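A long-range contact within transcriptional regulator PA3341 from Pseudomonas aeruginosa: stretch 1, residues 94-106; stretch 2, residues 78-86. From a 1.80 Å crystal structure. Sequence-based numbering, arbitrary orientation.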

ATOM      1  N   LYS A  94     -27.073  -6.027  -2.571  1.00 40.55           N
ATOM      2  CA  LYS A  94     -26.729  -4.885  -3.382  1.00 40.39           C
ATOM      3  C   LYS A  94     -25.357  -5.164  -4.019  1.00 39.25           C
ATOM      4  O   LYS A  94     -24.400  -5.632  -3.337  1.00 40.46           O
ATOM      5  CB  LYS A  94     -26.781  -3.581  -2.563  1.00 41.89           C
ATOM      6  CG  LYS A  94     -28.088  -2.779  -2.726  1.00 43.56           C
ATOM      7  CD  LYS A  94     -29.091  -3.112  -1.645  1.00 48.72           C
ATOM      8  CE  LYS A  94     -28.560  -2.746  -0.259  1.00 51.69           C
ATOM      9  NZ  LYS A  94     -29.007  -3.740   0.779  1.00 53.08           N
ATOM     10  N   HIS A  95     -25.307  -4.929  -5.334  1.00 35.94           N
ATOM     11  CA  HIS A  95     -24.093  -5.007  -6.101  1.00 33.71           C
ATOM     12  C   HIS A  95     -23.785  -3.614  -6.599  1.00 31.96           C
ATOM     13  O   HIS A  95     -24.698  -2.787  -6.761  1.00 30.46           O
ATOM     14  CB  HIS A  95     -24.271  -5.980  -7.251  1.00 34.25           C
ATOM     15  CG  HIS A  95     -24.384  -7.402  -6.791  1.00 37.10           C
ATOM     16  ND1 HIS A  95     -25.543  -7.915  -6.232  1.00 40.49           N
ATOM     17  CD2 HIS A  95     -23.470  -8.401  -6.748  1.00 38.97           C
ATOM     18  CE1 HIS A  95     -25.339  -9.179  -5.894  1.00 40.72           C
ATOM     19  NE2 HIS A  95     -24.093  -9.503  -6.206  1.00 39.40           N
ATOM     20  N   ILE A  96     -22.505  -3.329  -6.770  1.00 28.53           N
ATOM     21  CA  ILE A  96     -22.129  -1.958  -7.087  1.00 26.89           C
ATOM     22  C   ILE A  96     -21.969  -1.902  -8.575  1.00 26.13           C
ATOM     23  O   ILE A  96     -21.265  -2.693  -9.157  1.00 25.31           O
ATOM     24  CB  ILE A  96     -20.891  -1.513  -6.298  1.00 26.68           C
ATOM     25  CG1 ILE A  96     -21.215  -1.617  -4.803  1.00 28.85           C
ATOM     26  CG2 ILE A  96     -20.587  -0.058  -6.665  1.00 24.83           C
ATOM     27  CD1 ILE A  96     -20.358  -2.487  -4.107  1.00 34.33           C
ATOM     28  N   VAL A  97     -22.678  -1.005  -9.217  1.00 24.50           N
ATOM     29  CA  VAL A  97     -22.672  -0.926 -10.647  1.00 25.27           C
ATOM     30  C   VAL A  97     -22.284   0.507 -11.045  1.00 25.59           C
ATOM     31  O   VAL A  97     -22.738   1.483 -10.430  1.00 24.70           O
ATOM     32  CB  VAL A  97     -24.095  -1.258 -11.220  1.00 27.57           C
ATOM     33  CG1 VAL A  97     -24.080  -1.204 -12.736  1.00 30.57           C
ATOM     34  CG2 VAL A  97     -24.572  -2.634 -10.708  1.00 28.73           C
ATOM     35  N   LEU A  98     -21.508   0.644 -12.111  1.00 22.83           N
ATOM     36  CA  LEU A  98     -21.270   1.957 -12.693  1.00 23.13           C
ATOM     37  C   LEU A  98     -22.470   2.463 -13.453  1.00 23.37           C
ATOM     38  O   LEU A  98     -23.220   1.676 -14.057  1.00 24.21           O
ATOM     39  CB  LEU A  98     -20.106   1.897 -13.704  1.00 24.01           C
ATOM     40  CG  LEU A  98     -18.765   1.484 -13.109  1.00 23.02           C
ATOM     41  CD1 LEU A  98     -17.759   1.070 -14.234  1.00 25.66           C
ATOM     42  CD2 LEU A  98     -18.220   2.708 -12.393  1.00 25.57           C
ATOM     43  N   THR A  99     -22.565   3.775 -13.530  1.00 23.73           N
ATOM     44  CA  THR A  99     -23.562   4.431 -14.360  1.00 24.08           C
ATOM     45  C   THR A  99     -22.981   4.868 -15.707  1.00 27.02           C
ATOM     46  O   THR A  99     -21.764   5.069 -15.843  1.00 27.28           O
ATOM     47  CB  THR A  99     -24.079   5.724 -13.675  1.00 24.29           C
ATOM     48  OG1 THR A  99     -22.985   6.635 -13.531  1.00 22.39           O
ATOM     49  CG2 THR A  99     -24.698   5.461 -12.284  1.00 21.46           C
ATOM     50  N   PRO A 100     -23.853   5.055 -16.710  1.00 28.35           N
ATOM     51  CA  PRO A 100     -23.488   5.672 -17.985  1.00 29.61           C
ATOM     52  C   PRO A 100     -22.739   7.004 -17.785  1.00 30.53           C
ATOM     53  O   PRO A 100     -21.748   7.239 -18.471  1.00 31.68           O
ATOM     54  CB  PRO A 100     -24.855   5.877 -18.646  1.00 28.88           C
ATOM     55  CG  PRO A 100     -25.541   4.631 -18.273  1.00 29.42           C
ATOM     56  CD  PRO A 100     -25.261   4.595 -16.746  1.00 28.97           C
ATOM     57  N   LYS A 101     -23.158   7.809 -16.808  1.00 30.08           N
ATOM     58  CA  LYS A 101     -22.440   9.035 -16.465  1.00 32.63           C
ATOM     59  C   LYS A 101     -20.993   8.768 -16.215  1.00 31.09           C
ATOM     60  O   LYS A 101     -20.162   9.626 -16.506  1.00 33.86           O
ATOM     61  CB  LYS A 101     -22.984   9.730 -15.211  1.00 33.13           C
ATOM     62  CG  LYS A 101     -22.242  11.067 -14.933  1.00 37.67           C
ATOM     63  CD  LYS A 101     -22.795  11.876 -13.738  1.00 35.87           C
ATOM     64  CE  LYS A 101     -21.750  12.969 -13.346  1.00 37.97           C
ATOM     65  NZ  LYS A 101     -21.963  13.699 -12.042  1.00 39.91           N
ATOM     66  N   ALA A 102     -20.690   7.629 -15.605  1.00 29.42           N
ATOM     67  CA  ALA A 102     -19.333   7.361 -15.183  1.00 28.42           C
ATOM     68  C   ALA A 102     -18.426   7.075 -16.380  1.00 29.39           C
ATOM     69  O   ALA A 102     -17.203   7.074 -16.215  1.00 27.75           O
ATOM     70  CB  ALA A 102     -19.283   6.191 -14.242  1.00 28.32           C
ATOM     71  N   ASP A 103     -18.984   6.793 -17.566  1.00 30.75           N
ATOM     72  CA  ASP A 103     -18.100   6.241 -18.632  1.00 29.67           C
ATOM     73  C   ASP A 103     -17.097   7.237 -19.163  1.00 30.31           C
ATOM     74  O   ASP A 103     -15.955   6.812 -19.428  1.00 30.41           O
ATOM     75  CB  ASP A 103     -18.843   5.508 -19.779  1.00 31.58           C
ATOM     76  CG  ASP A 103     -17.853   4.778 -20.776  1.00 33.67           C
ATOM     77  OD1 ASP A 103     -17.206   3.755 -20.365  1.00 33.94           O
ATOM     78  OD2 ASP A 103     -17.707   5.231 -21.951  1.00 35.59           O
ATOM     79  N   VAL A 104     -17.438   8.521 -19.344  1.00 28.93           N
ATOM     80  CA  VAL A 104     -16.346   9.412 -19.845  1.00 30.43           C
ATOM     81  C   VAL A 104     -15.278   9.528 -18.779  1.00 28.29           C
ATOM     82  O   VAL A 104     -14.093   9.676 -19.086  1.00 29.06           O
ATOM     83  CB  VAL A 104     -16.740  10.859 -20.396  1.00 30.82           C
ATOM     84  CG1 VAL A 104     -17.573  10.783 -21.680  1.00 34.75           C
ATOM     85  CG2 VAL A 104     -17.397  11.709 -19.355  1.00 33.98           C
ATOM     86  N   LEU A 105     -15.696   9.379 -17.523  1.00 26.02           N
ATOM     87  CA  LEU A 105     -14.763   9.442 -16.439  1.00 22.32           C
ATOM     88  C   LEU A 105     -13.826   8.227 -16.418  1.00 20.62           C
ATOM     89  O   LEU A 105     -12.603   8.404 -16.349  1.00 20.10           O
ATOM     90  CB  LEU A 105     -15.496   9.566 -15.085  1.00 23.26           C
ATOM     91  CG  LEU A 105     -14.561   9.588 -13.896  1.00 23.56           C
ATOM     92  CD1 LEU A 105     -13.610  10.857 -13.983  1.00 26.73           C
ATOM     93  CD2 LEU A 105     -15.452   9.633 -12.643  1.00 24.09           C
ATOM     94  N   ILE A 106     -14.380   7.024 -16.400  1.00 19.56           N
ATOM     95  CA  ILE A 106     -13.558   5.801 -16.419  1.00 19.70           C
ATOM     96  C   ILE A 106     -12.647   5.769 -17.629  1.00 18.58           C
ATOM     97  O   ILE A 106     -11.480   5.332 -17.510  1.00 16.67           O
ATOM     98  CB  ILE A 106     -14.410   4.543 -16.515  1.00 21.87           C
ATOM     99  CG1 ILE A 106     -15.321   4.420 -15.279  1.00 24.48           C
ATOM    100  CG2 ILE A 106     -13.520   3.283 -16.684  1.00 24.69           C
ATOM    101  CD1 ILE A 106     -14.611   4.348 -14.099  1.00 25.93           C
TER
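Stretch 2 (78-86) SQGLVRRLA

How does stretch 2 lie on stretch 1? Its strand, which begins at Val-82, runs antiparallel beside the extended segment ending at Leu-98, with 146° between the two directions and an axis approach of 4.6 Å. Val-82 faces Leu-98, Arg-83 faces Val-97, Arg-84 faces Ile-96 and Leu-85 faces His-95.

Which backbone groups are satisfied by this pairing? Val-97 and Arg-83 exchange two bonds, Arg-83 N to Val-97 O and Val-97 N to Arg-83 O, both 2.8 Å. His-95 and Leu-85 do the same: Leu-85 N reaches His-95 O at 2.8 Å, and His-95 N reaches Leu-85 O at 2.6 Å. Beyond the strands, Thr-99 N donates to Leu-81 O at 3.1 Å.

What satisfies the carbonyls before the strand? Gly-80, at positive phi, closes a helix in a Schellman motif, and its O accepts from Thr-99 OG1 at 2.7 Å. That same OG1 accepts a weak capping bond from Ala-102 N at 3.2 Å. The extended Lys-101 side chain brings NZ within 2.7 Å of Gln-79 O, a hydrogen bond.

Where do apolar side chains meet? Leu-81 is the most covered residue: its CD1 lies 3.6 Å from Leu-105 CD2, and its CD2 lies 4.0 Å from Ala-102 CB. On the sheet, Ile-96 CG2 packs 4.0 Å from Val-82 CB.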

ATOM      1  N   SER A  78     -23.139   9.850  -4.519  1.00 18.22           N
ATOM      2  CA  SER A  78     -23.535  11.270  -4.509  1.00 19.47           C
ATOM      3  C   SER A  78     -23.248  12.006  -5.826  1.00 20.74           C
ATOM      4  O   SER A  78     -23.996  12.902  -6.227  1.00 20.25           O
ATOM      5  CB  SER A  78     -22.899  12.024  -3.325  1.00 19.63           C
ATOM      6  OG  SER A  78     -21.513  12.292  -3.551  1.00 23.82           O
ATOM      7  N   GLN A  79     -22.182  11.592  -6.505  1.00 22.14           N
ATOM      8  CA  GLN A  79     -21.750  12.179  -7.769  1.00 24.80           C
ATOM      9  C   GLN A  79     -22.407  11.446  -8.975  1.00 23.86           C
ATOM     10  O   GLN A  79     -22.134  11.754 -10.158  1.00 26.32           O
ATOM     11  CB  GLN A  79     -20.187  12.195  -7.857  1.00 25.64           C
ATOM     12  CG  GLN A  79     -19.355  12.894  -6.689  1.00 29.24           C
ATOM     13  CD  GLN A  79     -17.784  12.539  -6.634  1.00 29.31           C
ATOM     14  OE1 GLN A  79     -17.352  11.388  -6.343  1.00 30.10           O
ATOM     15  NE2 GLN A  79     -16.952  13.554  -6.869  1.00 38.04           N
ATOM     16  N   GLY A  80     -23.320  10.498  -8.697  1.00 20.30           N
ATOM     17  CA  GLY A  80     -24.026   9.802  -9.766  1.00 19.38           C
ATOM     18  C   GLY A  80     -23.125   8.845 -10.577  1.00 19.88           C
ATOM     19  O   GLY A  80     -23.424   8.551 -11.737  1.00 21.12           O
ATOM     20  N   LEU A  81     -22.039   8.387  -9.962  1.00 17.34           N
ATOM     21  CA  LEU A  81     -21.051   7.520 -10.657  1.00 18.53           C
ATOM     22  C   LEU A  81     -21.317   6.025 -10.418  1.00 19.10           C
ATOM     23  O   LEU A  81     -20.936   5.140 -11.247  1.00 18.09           O
ATOM     24  CB  LEU A  81     -19.622   7.897 -10.252  1.00 18.17           C
ATOM     25  CG  LEU A  81     -19.247   9.331 -10.619  1.00 18.24           C
ATOM     26  CD1 LEU A  81     -17.850   9.717  -9.992  1.00 21.90           C
ATOM     27  CD2 LEU A  81     -19.271   9.621 -12.135  1.00 18.77           C
ATOM     28  N   VAL A  82     -21.907   5.710  -9.261  1.00 16.19           N
ATOM     29  CA  VAL A  82     -22.270   4.336  -8.976  1.00 18.96           C
ATOM     30  C   VAL A  82     -23.713   4.221  -8.480  1.00 21.16           C
ATOM     31  O   VAL A  82     -24.264   5.200  -8.002  1.00 20.12           O
ATOM     32  CB  VAL A  82     -21.377   3.666  -7.898  1.00 18.60           C
ATOM     33  CG1 VAL A  82     -19.808   3.677  -8.327  1.00 18.84           C
ATOM     34  CG2 VAL A  82     -21.496   4.304  -6.566  1.00 19.91           C
ATOM     35  N   ARG A  83     -24.274   3.017  -8.602  1.00 20.67           N
ATOM     36  CA  ARG A  83     -25.543   2.622  -7.945  1.00 22.80           C
ATOM     37  C   ARG A  83     -25.331   1.326  -7.214  1.00 23.76           C
ATOM     38  O   ARG A  83     -24.406   0.535  -7.556  1.00 22.75           O
ATOM     39  CB  ARG A  83     -26.669   2.490  -8.968  1.00 23.98           C
ATOM     40  CG  ARG A  83     -26.967   3.815  -9.639  1.00 25.19           C
ATOM     41  CD  ARG A  83     -28.113   3.683 -10.553  1.00 30.01           C
ATOM     42  NE  ARG A  83     -29.392   3.519  -9.831  1.00 30.08           N
ATOM     43  CZ  ARG A  83     -30.482   3.052 -10.419  1.00 30.44           C
ATOM     44  NH1 ARG A  83     -31.628   2.896  -9.746  1.00 29.42           N
ATOM     45  NH2 ARG A  83     -30.396   2.703 -11.682  1.00 33.97           N
ATOM     46  N   ARG A  84     -26.116   1.129  -6.147  1.00 25.75           N
ATOM     47  CA  ARG A  84     -26.149  -0.164  -5.464  1.00 29.76           C
ATOM     48  C   ARG A  84     -27.471  -0.844  -5.769  1.00 30.99           C
ATOM     49  O   ARG A  84     -28.529  -0.324  -5.384  1.00 32.16           O
ATOM     50  CB  ARG A  84     -25.965   0.054  -3.981  1.00 30.53           C
ATOM     51  CG  ARG A  84     -24.718   0.848  -3.703  1.00 32.85           C
ATOM     52  CD  ARG A  84     -24.799   1.218  -2.281  1.00 35.95           C
ATOM     53  NE  ARG A  84     -24.372   2.583  -2.082  1.00 40.34           N
ATOM     54  CZ  ARG A  84     -23.501   2.947  -1.160  1.00 40.14           C
ATOM     55  NH1 ARG A  84     -22.988   2.024  -0.372  1.00 42.02           N
ATOM     56  NH2 ARG A  84     -23.171   4.227  -1.017  1.00 40.98           N
ATOM     57  N   LEU A  85     -27.401  -1.982  -6.471  1.00 34.01           N
ATOM     58  CA  LEU A  85     -28.537  -2.594  -7.182  1.00 36.48           C
ATOM     59  C   LEU A  85     -28.549  -4.110  -6.996  1.00 38.40           C
ATOM     60  O   LEU A  85     -27.523  -4.695  -6.692  1.00 38.98           O
ATOM     61  CB  LEU A  85     -28.494  -2.304  -8.692  1.00 36.93           C
ATOM     62  CG  LEU A  85     -28.956  -0.923  -9.178  1.00 37.81           C
ATOM     63  CD1 LEU A  85     -28.686  -0.732 -10.686  1.00 40.02           C
ATOM     64  CD2 LEU A  85     -30.441  -0.733  -8.909  1.00 39.81           C
ATOM     65  N   ALA A  86     -29.719  -4.729  -7.197  1.00 39.68           N
ATOM     66  CA  ALA A  86     -29.856  -6.193  -7.271  1.00 40.83           C
ATOM     67  C   ALA A  86     -29.587  -6.559  -8.712  1.00 41.44           C
ATOM     68  O   ALA A  86     -29.961  -5.823  -9.633  1.00 42.10           O
ATOM     69  CB  ALA A  86     -31.255  -6.633  -6.872  1.00 40.85           C
TER